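Long-range contacts in cytochrome CH (Methylobacterium extorquens, PDB 1QN2), which probably carries electrons in bacterial respiration through a single heme c held in a small helical fold related to that of the cytochromes c2: residues E21-G26 and D42-S47; A35-G40 and D48-S53; D61-L66 and D91-L96. All coordinates share one frame; numbering follows the deposited sequence.

Contact 1: residues E21-G26 and D42-S47; sequences EKNGVG and DGYAFS. With HEC (heme c), chain D.
Tyr44 lies against Asn23, Val25 and Gly26 where two irregular loops of the cytochrome c fold meet beside the propionate-bearing edge of the heme. With no strand or helix in either partner, one aromatic side chain, that of Tyr44, takes part in contacts with Asn23, Gly24, Val25 and Gly26, and it can be read atom by atom. CG stands anti to the backbone N (chi1 174°), and the ring beyond it lies between the loop 21-26 and the heme. At its root, CB rests 3.9 Å from Asn23 ND2. The amide and the ring are inclined at 65°, and the amide is pinned by backbone at both ends, since ND2 donates to Ala41 O while OD1 accepts from Thr28 N. One step further, CD1 is 4.0 Å from Asn23 CG, and CE1 then reaches 3.6 Å from Gly26 C. On the other flank of the ring CE2 approaches the propionate carbon CAD of the heme, while CD2 sits 3.5 Å above the plane of Phe46, over the centre of that ring. The tip is the polar anchor: OH donates to Val25 O over 2.6 Å, meeting the carbonyl at a C=O...donor angle of 142°. Tyr44 OH also lies 3.3 Å from the heme methyl CMD, so it is set between peptide and porphyrin. Gly26 belongs to this close fit, because a side chain there would be crowded by the heme atom C1D. Beyond Phe46 the loop ends at Ser47, the N-cap of helix 48-53, whose OG accepts from Leu50 N. This residue grips a heme propionate twice: its backbone N donates almost straight to O2D over 2.9 Å, and its OG donates to O1D over 2.9 Å.

Contact 2: residues A35-G40 and D48-S53; sequences AKAGEG and DALKKS. With HEC (heme c), chain D.
The propionate pocket of this cytochrome c fold brings Ala37 and Gly38, in the loop 35-40, against Leu50 and Lys51 of helix 48-53. Leu50 is the apolar wedge of the site. Its CG is anti to the backbone N (chi1 -166°) and packs 4.0 Å from Gly38 N, and beyond it the branches part: CD1 meets Ala37 CB at 4.0 Å, whereas CD2 turns to the heme, 3.8 Å from the propionate carbon CGD. The same methyl also nears O1A of the other propionate, so that Leu50 keeps hydrocarbon between two carboxylates that probably carry negative charge. Gly38 N donates to O1A over 3.0 Å in a nearly straight bond (171°). The approach of loop to helix is so close here that any CB on Gly38 would clash with Lys51 N, and the positive phi of 57° is likewise easy for a residue without a side chain. Gly38 O faces Lys51 CB at 3.5 Å. Polar contact between the two backbones is made through a water that donates both to Ala37 O and to Lys51 O. Nearby, Ala37 also pairs by backbone with Leu55 and its side chain touches Trp57, which ties the loop to the chain that follows the helix. Ser53 adds a polar contact on the helical side: its OG, 4.1 Å from Ala37 CB, accepts from Leu55 N and donates over 2.6 Å to Leu50 O, in the carbonyl plane on a lone pair, while Ser53 N reaches the same oxygen at 3.0 Å.

Contact 3: residues D61-L66 and D91-L96; sequences DLKQWL and DIIAYL. With HEC (heme c), chain D.
Leu66 and Ile92 cross obliquely, methyl against methyl, with Leu66 CD1 3.7 Å from Ile92 CG2. Each of these side chains also leans on the heme. Leu66 CD2 lies 3.7 Å from the methyl CMB, and Ile92 CG2 approaches that methyl to 4.0 Å, so the porphyrin substituent fills the angle between leucine and isoleucine. One turn back along the first helix, Leu62 offers the root of its side chain and not its tip: Ile93 CD1 comes to 4.0 Å from Leu62 CB and touches the backbone at Lys63 N. Leu62 CD2, at the other end of the side chain, meets the heme methyl CMA. Such spreading of branches suits a wide crossing, for the axes of 61-66 and 91-96 pass no nearer than 10.6 Å at an angle of 123°, and side chains rather than backbones bridge the gap. In the class I cytochrome c fold helices pack round the heme, and the C-terminal helix 86-98 also packs on helix 4-10, where Ile92 touches Ala10. Trp65 serves the heme and not the helix pair. Its CG is anti to the backbone N (chi1 170°), and the indole presents an edge over the face of the porphyrin, with NE1 3.3 Å from C3A and CZ2 3.9 Å from C1A. Trp57 also meets the indole, the two planes about 40° apart, and Met78 and Val73 border it. An alanine in place of Trp65 would probably open a gap over pyrrole ring A and leave Trp57 without the ring it packs on. At the outer margin the aliphatic part of Lys63 borders Ile93, CG lying 4.2 Å from CD1, while NZ makes a long, weak ion pair with Asp90.

Heme c joins the three contacts, two of them at the propionates and the third at the methyls CMA and CMB and the face of pyrrole ring A. Contacts 1 and 2 are neighbours, their centres about 12 Å apart and their segments alternating along the chain; Phe46 of contact 1 packs directly on contact 2, with CD2 3.3 Å from Gly38 O. Both bind or pack on the propionates, to which Thr76, Lys77 and Trp57 add further hydrogen bonds. Contact 3 lies on the opposite side of the chain's centre from contact 1, about 19 Å between centres and about 7 Å between nearest atoms. From contact 2 its nearest atoms are about 5 Å away, although helices 48-53 and 59-67 are consecutive.

Contact 1: residues E21-G26 and D42-S47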
loop_
_atom_site.group_PDB
_atom_site.type_symbol
_atom_site.label_atom_id
_atom_site.label_comp_id
_atom_site.label_asym_id
_atom_site.label_seq_id
_atom_site.Cartn_x
_atom_site.Cartn_y
_atom_site.Cartn_z
ATOM N N GLU A 21 11.478 -7.079 -0.349
ATOM C CA GLU A 21 12.508 -7.769 0.405
ATOM C C GLU A 21 13.062 -6.953 1.548
ATOM O O GLU A 21 13.521 -7.523 2.549
ATOM C CB GLU A 21 13.623 -8.229 -0.529
ATOM N N LYS A 22 13.046 -5.620 1.475
ATOM C CA LYS A 22 13.616 -4.892 2.624
ATOM C C LYS A 22 12.946 -3.530 2.797
ATOM O O LYS A 22 12.320 -3.004 1.882
ATOM C CB LYS A 22 15.120 -4.666 2.342
ATOM C CG LYS A 22 15.331 -3.884 1.052
ATOM C CD LYS A 22 16.628 -4.277 0.364
ATOM C CE LYS A 22 17.793 -3.436 0.854
ATOM N NZ LYS A 22 18.952 -3.482 -0.081
ATOM N N ASN A 23 13.121 -2.975 3.991
ATOM C CA ASN A 23 12.586 -1.654 4.327
ATOM C C ASN A 23 13.521 -0.569 3.768
ATOM O O ASN A 23 14.738 -0.731 3.797
ATOM C CB ASN A 23 12.535 -1.498 5.859
ATOM C CG ASN A 23 11.437 -2.292 6.515
ATOM O OD1 ASN A 23 10.385 -2.548 5.923
ATOM N ND2 ASN A 23 11.664 -2.701 7.758
ATOM N N GLY A 24 12.940 0.509 3.269
ATOM C CA GLY A 24 13.742 1.609 2.742
ATOM C C GLY A 24 13.009 2.869 3.166
ATOM O O GLY A 24 12.648 3.008 4.341
ATOM N N VAL A 25 12.772 3.784 2.230
ATOM C CA VAL A 25 12.031 5.003 2.642
ATOM C C VAL A 25 10.673 4.531 3.223
ATOM O O VAL A 25 10.201 5.056 4.217
ATOM C CB VAL A 25 11.722 5.873 1.406
ATOM C CG1 VAL A 25 10.609 6.866 1.732
ATOM C CG2 VAL A 25 12.953 6.536 0.855
ATOM N N GLY A 26 10.118 3.540 2.541
ATOM C CA GLY A 26 8.856 2.927 2.905
ATOM C C GLY A 26 9.064 1.495 3.358
ATOM O O GLY A 26 10.132 0.903 3.159
ATOM N N ASP A 42 8.833 -5.982 9.337
ATOM C CA ASP A 42 10.052 -6.172 10.113
ATOM C C ASP A 42 10.420 -4.936 10.915
ATOM O O ASP A 42 11.500 -4.366 10.727
ATOM C CB ASP A 42 11.215 -6.536 9.170
ATOM C CG ASP A 42 10.898 -7.747 8.315
ATOM O OD1 ASP A 42 10.356 -8.735 8.854
ATOM O OD2 ASP A 42 11.190 -7.714 7.100
ATOM N N GLY A 43 9.551 -4.506 11.824
ATOM C CA GLY A 43 9.881 -3.352 12.631
ATOM C C GLY A 43 10.054 -2.028 11.920
ATOM O O GLY A 43 10.887 -1.209 12.328
ATOM N N TYR A 44 9.292 -1.775 10.857
ATOM C CA TYR A 44 9.478 -0.451 10.193
ATOM C C TYR A 44 8.888 0.613 11.140
ATOM O O TYR A 44 7.965 0.267 11.875
ATOM C CB TYR A 44 8.696 -0.453 8.878
ATOM C CG TYR A 44 8.673 0.874 8.165
ATOM C CD1 TYR A 44 9.717 1.270 7.336
ATOM C CD2 TYR A 44 7.628 1.768 8.379
ATOM C CE1 TYR A 44 9.703 2.492 6.707
ATOM C CE2 TYR A 44 7.610 2.990 7.755
ATOM C CZ TYR A 44 8.647 3.354 6.926
ATOM O OH TYR A 44 8.641 4.578 6.304
ATOM N N ALA A 45 9.409 1.827 11.124
ATOM C CA ALA A 45 8.921 2.897 11.997
ATOM C C ALA A 45 7.730 3.617 11.373
ATOM O O ALA A 45 7.912 4.623 10.695
ATOM C CB ALA A 45 10.049 3.895 12.257
ATOM N N PHE A 46 6.527 3.103 11.600
ATOM C CA PHE A 46 5.323 3.711 11.047
ATOM C C PHE A 46 4.922 4.969 11.821
ATOM O O PHE A 46 5.277 5.174 12.976
ATOM C CB PHE A 46 4.161 2.706 11.107
ATOM C CG PHE A 46 4.335 1.530 10.182
ATOM C CD1 PHE A 46 4.051 1.651 8.834
ATOM C CD2 PHE A 46 4.741 0.306 10.683
ATOM C CE1 PHE A 46 4.175 0.566 7.982
ATOM C CE2 PHE A 46 4.875 -0.793 9.845
ATOM C CZ PHE A 46 4.592 -0.654 8.495
ATOM N N SER A 47 4.159 5.819 11.148
ATOM C CA SER A 47 3.681 7.064 11.791
ATOM C C SER A 47 2.671 6.682 12.885
ATOM O O SER A 47 2.139 5.569 12.877
ATOM C CB SER A 47 2.910 7.870 10.704
ATOM O OG SER A 47 1.697 7.181 10.417
HETATM FE FE HEC D . 3.597 3.493 0.294
HETATM C CHA HEC D . 2.985 2.715 3.578
HETATM C CHB HEC D . 1.530 0.923 -0.697
HETATM C CHC HEC D . 3.654 4.691 -2.947
HETATM C CHD HEC D . 6.040 5.634 1.181
HETATM N NA HEC D . 2.471 2.040 1.273
HETATM C C1A HEC D . 2.336 1.924 2.640
HETATM C C2A HEC D . 1.451 0.906 2.857
HETATM C C3A HEC D . 1.041 0.399 1.664
HETATM C C4A HEC D . 1.677 1.110 0.669
HETATM C CMA HEC D . 0.048 -0.757 1.612
HETATM C CAA HEC D . 0.992 0.394 4.201
HETATM C CBA HEC D . 1.902 -0.758 4.627
HETATM C CGA HEC D . 1.696 -1.236 6.060
HETATM O O1A HEC D . 0.648 -0.982 6.704
HETATM O O2A HEC D . 2.384 -2.224 6.438
HETATM N NB HEC D . 2.786 2.887 -1.523
HETATM C C1B HEC D . 1.999 1.776 -1.676
HETATM C C2B HEC D . 1.861 1.580 -3.031
HETATM C C3B HEC D . 2.362 2.683 -3.683
HETATM C C4B HEC D . 3.007 3.471 -2.735
HETATM C CMB HEC D . 1.104 0.504 -3.792
HETATM C CAB HEC D . 2.212 2.922 -5.051
HETATM C CBB HEC D . 0.964 3.231 -5.601
HETATM N NC HEC D . 4.647 4.959 -0.713
HETATM C C1C HEC D . 4.568 5.236 -2.050
HETATM C C2C HEC D . 5.572 6.143 -2.310
HETATM C C3C HEC D . 6.272 6.395 -1.158
HETATM C C4C HEC D . 5.667 5.670 -0.154
HETATM C CMC HEC D . 6.054 6.831 -3.575
HETATM C CAC HEC D . 7.374 7.248 -1.038
HETATM C CBC HEC D . 7.379 8.571 -1.490
HETATM N ND HEC D . 4.395 4.066 2.108
HETATM C C1D HEC D . 5.362 5.011 2.207
HETATM C C2D HEC D . 5.550 5.230 3.558
HETATM C C3D HEC D . 4.712 4.399 4.228
HETATM C C4D HEC D . 3.959 3.674 3.339
HETATM C CMD HEC D . 6.478 6.158 4.320
HETATM C CAD HEC D . 4.543 4.333 5.734
HETATM C CBD HEC D . 3.326 5.253 5.950
HETATM C CGD HEC D . 3.117 5.631 7.413
HETATM O O1D HEC D . 2.225 6.491 7.651
HETATM O O2D HEC D . 3.722 5.064 8.349
#

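Contact 2: residues A35-G40 and D48-S53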
loop_
_atom_site.group_PDB
_atom_site.type_symbol
_atom_site.label_atom_id
_atom_site.label_comp_id
_atom_site.label_asym_id
_atom_site.label_seq_id
_atom_site.Cartn_x
_atom_site.Cartn_y
_atom_site.Cartn_z
ATOM N N ALA A 35 -3.043 -7.896 5.891
ATOM C CA ALA A 35 -2.322 -7.718 7.155
ATOM C C ALA A 35 -2.841 -6.492 7.907
ATOM O O ALA A 35 -3.531 -5.643 7.347
ATOM C CB ALA A 35 -0.832 -7.569 6.883
ATOM N N LYS A 36 -2.497 -6.413 9.189
ATOM C CA LYS A 36 -2.939 -5.242 9.989
ATOM C C LYS A 36 -2.020 -4.065 9.624
ATOM O O LYS A 36 -0.807 -4.258 9.561
ATOM C CB LYS A 36 -2.780 -5.570 11.476
ATOM C CG LYS A 36 -3.850 -4.953 12.361
ATOM C CD LYS A 36 -3.445 -3.563 12.823
ATOM C CE LYS A 36 -3.543 -3.427 14.334
ATOM N NZ LYS A 36 -2.223 -3.611 14.999
ATOM N N ALA A 37 -2.566 -2.881 9.377
ATOM C CA ALA A 37 -1.749 -1.746 9.005
ATOM C C ALA A 37 -0.862 -1.222 10.116
ATOM O O ALA A 37 -1.221 -1.210 11.286
ATOM C CB ALA A 37 -2.571 -0.646 8.372
ATOM N N GLY A 38 0.326 -0.781 9.714
ATOM C CA GLY A 38 1.336 -0.219 10.564
ATOM C C GLY A 38 1.831 -1.053 11.724
ATOM O O GLY A 38 2.263 -0.505 12.741
ATOM N N GLU A 39 1.762 -2.373 11.583
ATOM C CA GLU A 39 2.186 -3.276 12.633
ATOM C C GLU A 39 3.344 -4.166 12.234
ATOM O O GLU A 39 4.098 -4.618 13.108
ATOM C CB GLU A 39 0.993 -4.137 13.079
ATOM N N GLY A 40 3.535 -4.460 10.950
ATOM C CA GLY A 40 4.644 -5.334 10.595
ATOM C C GLY A 40 5.831 -4.734 9.878
ATOM O O GLY A 40 6.484 -3.808 10.357
ATOM N N ASP A 48 2.376 7.586 13.815
ATOM C CA ASP A 48 1.390 7.207 14.844
ATOM C C ASP A 48 0.022 7.002 14.193
ATOM O O ASP A 48 -0.766 6.144 14.589
ATOM C CB ASP A 48 1.290 8.332 15.883
ATOM C CG ASP A 48 2.100 8.023 17.129
ATOM O OD1 ASP A 48 1.825 6.995 17.779
ATOM O OD2 ASP A 48 3.006 8.816 17.449
ATOM N N ALA A 49 -0.240 7.827 13.183
ATOM C CA ALA A 49 -1.506 7.774 12.470
ATOM C C ALA A 49 -1.792 6.411 11.884
ATOM O O ALA A 49 -2.869 5.830 12.076
ATOM C CB ALA A 49 -1.580 8.863 11.417
ATOM N N LEU A 50 -0.835 5.850 11.139
ATOM C CA LEU A 50 -1.119 4.526 10.563
ATOM C C LEU A 50 -1.182 3.453 11.617
ATOM O O LEU A 50 -2.070 2.589 11.652
ATOM C CB LEU A 50 -0.030 4.188 9.523
ATOM C CG LEU A 50 -0.445 2.994 8.633
ATOM C CD1 LEU A 50 -1.795 3.290 7.984
ATOM C CD2 LEU A 50 0.584 2.828 7.504
ATOM N N LYS A 51 -0.207 3.447 12.529
ATOM C CA LYS A 51 -0.231 2.411 13.549
ATOM C C LYS A 51 -1.463 2.414 14.403
ATOM O O LYS A 51 -1.920 1.353 14.862
ATOM C CB LYS A 51 1.055 2.333 14.320
ATOM C CG LYS A 51 1.173 2.967 15.668
ATOM C CD LYS A 51 2.541 2.656 16.277
ATOM C CE LYS A 51 3.632 2.901 15.239
ATOM N NZ LYS A 51 4.274 1.632 14.800
ATOM N N LYS A 52 -2.076 3.569 14.661
ATOM C CA LYS A 52 -3.278 3.598 15.494
ATOM C C LYS A 52 -4.554 3.514 14.672
ATOM O O LYS A 52 -5.658 3.492 15.238
ATOM C CB LYS A 52 -3.291 4.888 16.336
ATOM C CG LYS A 52 -2.099 5.095 17.230
ATOM C CD LYS A 52 -2.382 4.880 18.700
ATOM C CE LYS A 52 -1.111 4.948 19.544
ATOM N NZ LYS A 52 -0.594 6.340 19.654
ATOM N N SER A 53 -4.437 3.468 13.350
ATOM C CA SER A 53 -5.589 3.403 12.470
ATOM C C SER A 53 -6.463 2.187 12.755
ATOM O O SER A 53 -7.673 2.255 12.578
ATOM C CB SER A 53 -5.126 3.358 11.000
ATOM O OG SER A 53 -4.511 2.089 10.755
HETATM FE FE HEC D . 3.597 3.493 0.294
HETATM C CHA HEC D . 2.985 2.715 3.578
HETATM C CHB HEC D . 1.530 0.923 -0.697
HETATM C CHC HEC D . 3.654 4.691 -2.947
HETATM C CHD HEC D . 6.040 5.634 1.181
HETATM N NA HEC D . 2.471 2.040 1.273
HETATM C C1A HEC D . 2.336 1.924 2.640
HETATM C C2A HEC D . 1.451 0.906 2.857
HETATM C C3A HEC D . 1.041 0.399 1.664
HETATM C C4A HEC D . 1.677 1.110 0.669
HETATM C CMA HEC D . 0.048 -0.757 1.612
HETATM C CAA HEC D . 0.992 0.394 4.201
HETATM C CBA HEC D . 1.902 -0.758 4.627
HETATM C CGA HEC D . 1.696 -1.236 6.060
HETATM O O1A HEC D . 0.648 -0.982 6.704
HETATM O O2A HEC D . 2.384 -2.224 6.438
HETATM N NB HEC D . 2.786 2.887 -1.523
HETATM C C1B HEC D . 1.999 1.776 -1.676
HETATM C C2B HEC D . 1.861 1.580 -3.031
HETATM C C3B HEC D . 2.362 2.683 -3.683
HETATM C C4B HEC D . 3.007 3.471 -2.735
HETATM C CMB HEC D . 1.104 0.504 -3.792
HETATM C CAB HEC D . 2.212 2.922 -5.051
HETATM C CBB HEC D . 0.964 3.231 -5.601
HETATM N NC HEC D . 4.647 4.959 -0.713
HETATM C C1C HEC D . 4.568 5.236 -2.050
HETATM C C2C HEC D . 5.572 6.143 -2.310
HETATM C C3C HEC D . 6.272 6.395 -1.158
HETATM C C4C HEC D . 5.667 5.670 -0.154
HETATM C CMC HEC D . 6.054 6.831 -3.575
HETATM C CAC HEC D . 7.374 7.248 -1.038
HETATM C CBC HEC D . 7.379 8.571 -1.490
HETATM N ND HEC D . 4.395 4.066 2.108
HETATM C C1D HEC D . 5.362 5.011 2.207
HETATM C C2D HEC D . 5.550 5.230 3.558
HETATM C C3D HEC D . 4.712 4.399 4.228
HETATM C C4D HEC D . 3.959 3.674 3.339
HETATM C CMD HEC D . 6.478 6.158 4.320
HETATM C CAD HEC D . 4.543 4.333 5.734
HETATM C CBD HEC D . 3.326 5.253 5.950
HETATM C CGD HEC D . 3.117 5.631 7.413
HETATM O O1D HEC D . 2.225 6.491 7.651
HETATM O O2D HEC D . 3.722 5.064 8.349
HETATM O O HOH W 1 -3.409 -0.419 13.009
#

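Contact 3: residues D61-L66 and D91-L96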
loop_
_atom_site.group_PDB
_atom_site.type_symbol
_atom_site.label_atom_id
_atom_site.label_comp_id
_atom_site.label_asym_id
_atom_site.label_seq_id
_atom_site.Cartn_x
_atom_site.Cartn_y
_atom_site.Cartn_z
ATOM N N ASP A 61 -10.128 -1.487 1.998
ATOM C CA ASP A 61 -9.274 -0.448 2.568
ATOM C C ASP A 61 -8.119 -0.103 1.656
ATOM O O ASP A 61 -7.761 1.078 1.514
ATOM C CB ASP A 61 -8.805 -0.830 3.965
ATOM C CG ASP A 61 -9.945 -0.769 4.973
ATOM O OD1 ASP A 61 -10.809 0.119 4.807
ATOM O OD2 ASP A 61 -9.982 -1.588 5.910
ATOM N N LEU A 62 -7.505 -1.100 1.010
ATOM C CA LEU A 62 -6.382 -0.774 0.118
ATOM C C LEU A 62 -6.852 0.120 -1.023
ATOM O O LEU A 62 -6.157 1.009 -1.509
ATOM C CB LEU A 62 -5.810 -2.080 -0.473
ATOM C CG LEU A 62 -4.841 -2.840 0.439
ATOM C CD1 LEU A 62 -4.375 -4.149 -0.192
ATOM C CD2 LEU A 62 -3.648 -1.958 0.799
ATOM N N LYS A 63 -8.078 -0.134 -1.469
ATOM C CA LYS A 63 -8.617 0.663 -2.579
ATOM C C LYS A 63 -8.666 2.141 -2.176
ATOM O O LYS A 63 -8.201 3.009 -2.902
ATOM C CB LYS A 63 -10.044 0.189 -2.898
ATOM C CG LYS A 63 -10.268 -0.269 -4.322
ATOM C CD LYS A 63 -11.342 -1.355 -4.346
ATOM C CE LYS A 63 -11.810 -1.662 -5.758
ATOM N NZ LYS A 63 -13.063 -2.469 -5.752
ATOM N N GLN A 64 -9.240 2.400 -1.002
ATOM C CA GLN A 64 -9.323 3.799 -0.562
ATOM C C GLN A 64 -7.951 4.390 -0.317
ATOM O O GLN A 64 -7.667 5.511 -0.736
ATOM C CB GLN A 64 -10.215 3.905 0.673
ATOM C CG GLN A 64 -11.614 3.346 0.347
ATOM C CD GLN A 64 -12.549 3.391 1.535
ATOM O OE1 GLN A 64 -12.160 3.756 2.644
ATOM N NE2 GLN A 64 -13.802 3.013 1.309
ATOM N N TRP A 65 -7.088 3.635 0.348
ATOM C CA TRP A 65 -5.728 4.036 0.667
ATOM C C TRP A 65 -4.927 4.423 -0.556
ATOM O O TRP A 65 -4.229 5.444 -0.576
ATOM C CB TRP A 65 -5.023 2.921 1.438
ATOM C CG TRP A 65 -3.558 3.048 1.655
ATOM C CD1 TRP A 65 -2.561 2.274 1.114
ATOM C CD2 TRP A 65 -2.915 3.961 2.549
ATOM N NE1 TRP A 65 -1.338 2.673 1.610
ATOM C CE2 TRP A 65 -1.531 3.710 2.485
ATOM C CE3 TRP A 65 -3.387 4.970 3.402
ATOM C CZ2 TRP A 65 -0.611 4.440 3.235
ATOM C CZ3 TRP A 65 -2.470 5.689 4.145
ATOM C CH2 TRP A 65 -1.101 5.422 4.057
ATOM N N LEU A 66 -4.982 3.621 -1.623
ATOM C CA LEU A 66 -4.214 3.975 -2.814
ATOM C C LEU A 66 -4.825 5.137 -3.566
ATOM O O LEU A 66 -4.104 5.901 -4.224
ATOM C CB LEU A 66 -4.032 2.757 -3.720
ATOM C CG LEU A 66 -3.268 1.572 -3.120
ATOM C CD1 LEU A 66 -2.910 0.523 -4.185
ATOM C CD2 LEU A 66 -1.973 2.031 -2.448
ATOM N N ASP A 91 -5.676 -3.226 -10.338
ATOM C CA ASP A 91 -4.540 -3.943 -10.950
ATOM C C ASP A 91 -3.386 -4.025 -9.965
ATOM O O ASP A 91 -2.758 -5.064 -9.763
ATOM C CB ASP A 91 -4.105 -3.230 -12.229
ATOM C CG ASP A 91 -5.130 -3.422 -13.343
ATOM O OD1 ASP A 91 -5.971 -4.327 -13.198
ATOM O OD2 ASP A 91 -5.084 -2.676 -14.336
ATOM N N ILE A 92 -3.109 -2.890 -9.322
ATOM C CA ILE A 92 -2.023 -2.875 -8.337
ATOM C C ILE A 92 -2.309 -3.865 -7.222
ATOM O O ILE A 92 -1.434 -4.610 -6.771
ATOM C CB ILE A 92 -1.836 -1.458 -7.764
ATOM C CG1 ILE A 92 -1.275 -0.532 -8.839
ATOM C CG2 ILE A 92 -0.946 -1.482 -6.535
ATOM C CD1 ILE A 92 -1.005 0.895 -8.500
ATOM N N ILE A 93 -3.559 -3.910 -6.756
ATOM C CA ILE A 93 -3.895 -4.850 -5.687
ATOM C C ILE A 93 -3.739 -6.287 -6.150
ATOM O O ILE A 93 -3.319 -7.187 -5.413
ATOM C CB ILE A 93 -5.306 -4.604 -5.136
ATOM C CG1 ILE A 93 -5.367 -3.215 -4.461
ATOM C CG2 ILE A 93 -5.690 -5.675 -4.131
ATOM C CD1 ILE A 93 -6.764 -2.647 -4.336
ATOM N N ALA A 94 -4.067 -6.554 -7.412
ATOM C CA ALA A 94 -3.898 -7.962 -7.886
ATOM C C ALA A 94 -2.406 -8.301 -7.838
ATOM O O ALA A 94 -1.958 -9.402 -7.521
ATOM C CB ALA A 94 -4.374 -7.996 -9.347
ATOM N N TYR A 95 -1.598 -7.292 -8.161
ATOM C CA TYR A 95 -0.150 -7.496 -8.155
ATOM C C TYR A 95 0.375 -7.764 -6.762
ATOM O O TYR A 95 1.185 -8.674 -6.563
ATOM C CB TYR A 95 0.552 -6.312 -8.807
ATOM C CG TYR A 95 2.057 -6.349 -8.676
ATOM C CD1 TYR A 95 2.766 -7.434 -9.187
ATOM C CD2 TYR A 95 2.758 -5.335 -8.039
ATOM C CE1 TYR A 95 4.138 -7.489 -9.061
ATOM C CE2 TYR A 95 4.142 -5.369 -7.934
ATOM C CZ TYR A 95 4.819 -6.464 -8.443
ATOM O OH TYR A 95 6.187 -6.578 -8.339
ATOM N N LEU A 96 -0.081 -6.987 -5.778
ATOM C CA LEU A 96 0.336 -7.131 -4.397
ATOM C C LEU A 96 0.019 -8.508 -3.842
ATOM O O LEU A 96 0.774 -9.071 -3.049
ATOM C CB LEU A 96 -0.335 -6.058 -3.520
ATOM C CG LEU A 96 0.054 -4.601 -3.756
ATOM C CD1 LEU A 96 -0.683 -3.705 -2.739
ATOM C CD2 LEU A 96 1.553 -4.424 -3.605
HETATM FE FE HEC D . 3.597 3.493 0.294
HETATM C CHA HEC D . 2.985 2.715 3.578
HETATM C CHB HEC D . 1.530 0.923 -0.697
HETATM C CHC HEC D . 3.654 4.691 -2.947
HETATM C CHD HEC D . 6.040 5.634 1.181
HETATM N NA HEC D . 2.471 2.040 1.273
HETATM C C1A HEC D . 2.336 1.924 2.640
HETATM C C2A HEC D . 1.451 0.906 2.857
HETATM C C3A HEC D . 1.041 0.399 1.664
HETATM C C4A HEC D . 1.677 1.110 0.669
HETATM C CMA HEC D . 0.048 -0.757 1.612
HETATM C CAA HEC D . 0.992 0.394 4.201
HETATM C CBA HEC D . 1.902 -0.758 4.627
HETATM C CGA HEC D . 1.696 -1.236 6.060
HETATM O O1A HEC D . 0.648 -0.982 6.704
HETATM O O2A HEC D . 2.384 -2.224 6.438
HETATM N NB HEC D . 2.786 2.887 -1.523
HETATM C C1B HEC D . 1.999 1.776 -1.676
HETATM C C2B HEC D . 1.861 1.580 -3.031
HETATM C C3B HEC D . 2.362 2.683 -3.683
HETATM C C4B HEC D . 3.007 3.471 -2.735
HETATM C CMB HEC D . 1.104 0.504 -3.792
HETATM C CAB HEC D . 2.212 2.922 -5.051
HETATM C CBB HEC D . 0.964 3.231 -5.601
HETATM N NC HEC D . 4.647 4.959 -0.713
HETATM C C1C HEC D . 4.568 5.236 -2.050
HETATM C C2C HEC D . 5.572 6.143 -2.310
HETATM C C3C HEC D . 6.272 6.395 -1.158
HETATM C C4C HEC D . 5.667 5.670 -0.154
HETATM C CMC HEC D . 6.054 6.831 -3.575
HETATM C CAC HEC D . 7.374 7.248 -1.038
HETATM C CBC HEC D . 7.379 8.571 -1.490
HETATM N ND HEC D . 4.395 4.066 2.108
HETATM C C1D HEC D . 5.362 5.011 2.207
HETATM C C2D HEC D . 5.550 5.230 3.558
HETATM C C3D HEC D . 4.712 4.399 4.228
HETATM C C4D HEC D . 3.959 3.674 3.339
HETATM C CMD HEC D . 6.478 6.158 4.320
HETATM C CAD HEC D . 4.543 4.333 5.734
HETATM C CBD HEC D . 3.326 5.253 5.950
HETATM C CGD HEC D . 3.117 5.631 7.413
HETATM O O1D HEC D . 2.225 6.491 7.651
HETATM O O2D HEC D . 3.722 5.064 8.349
#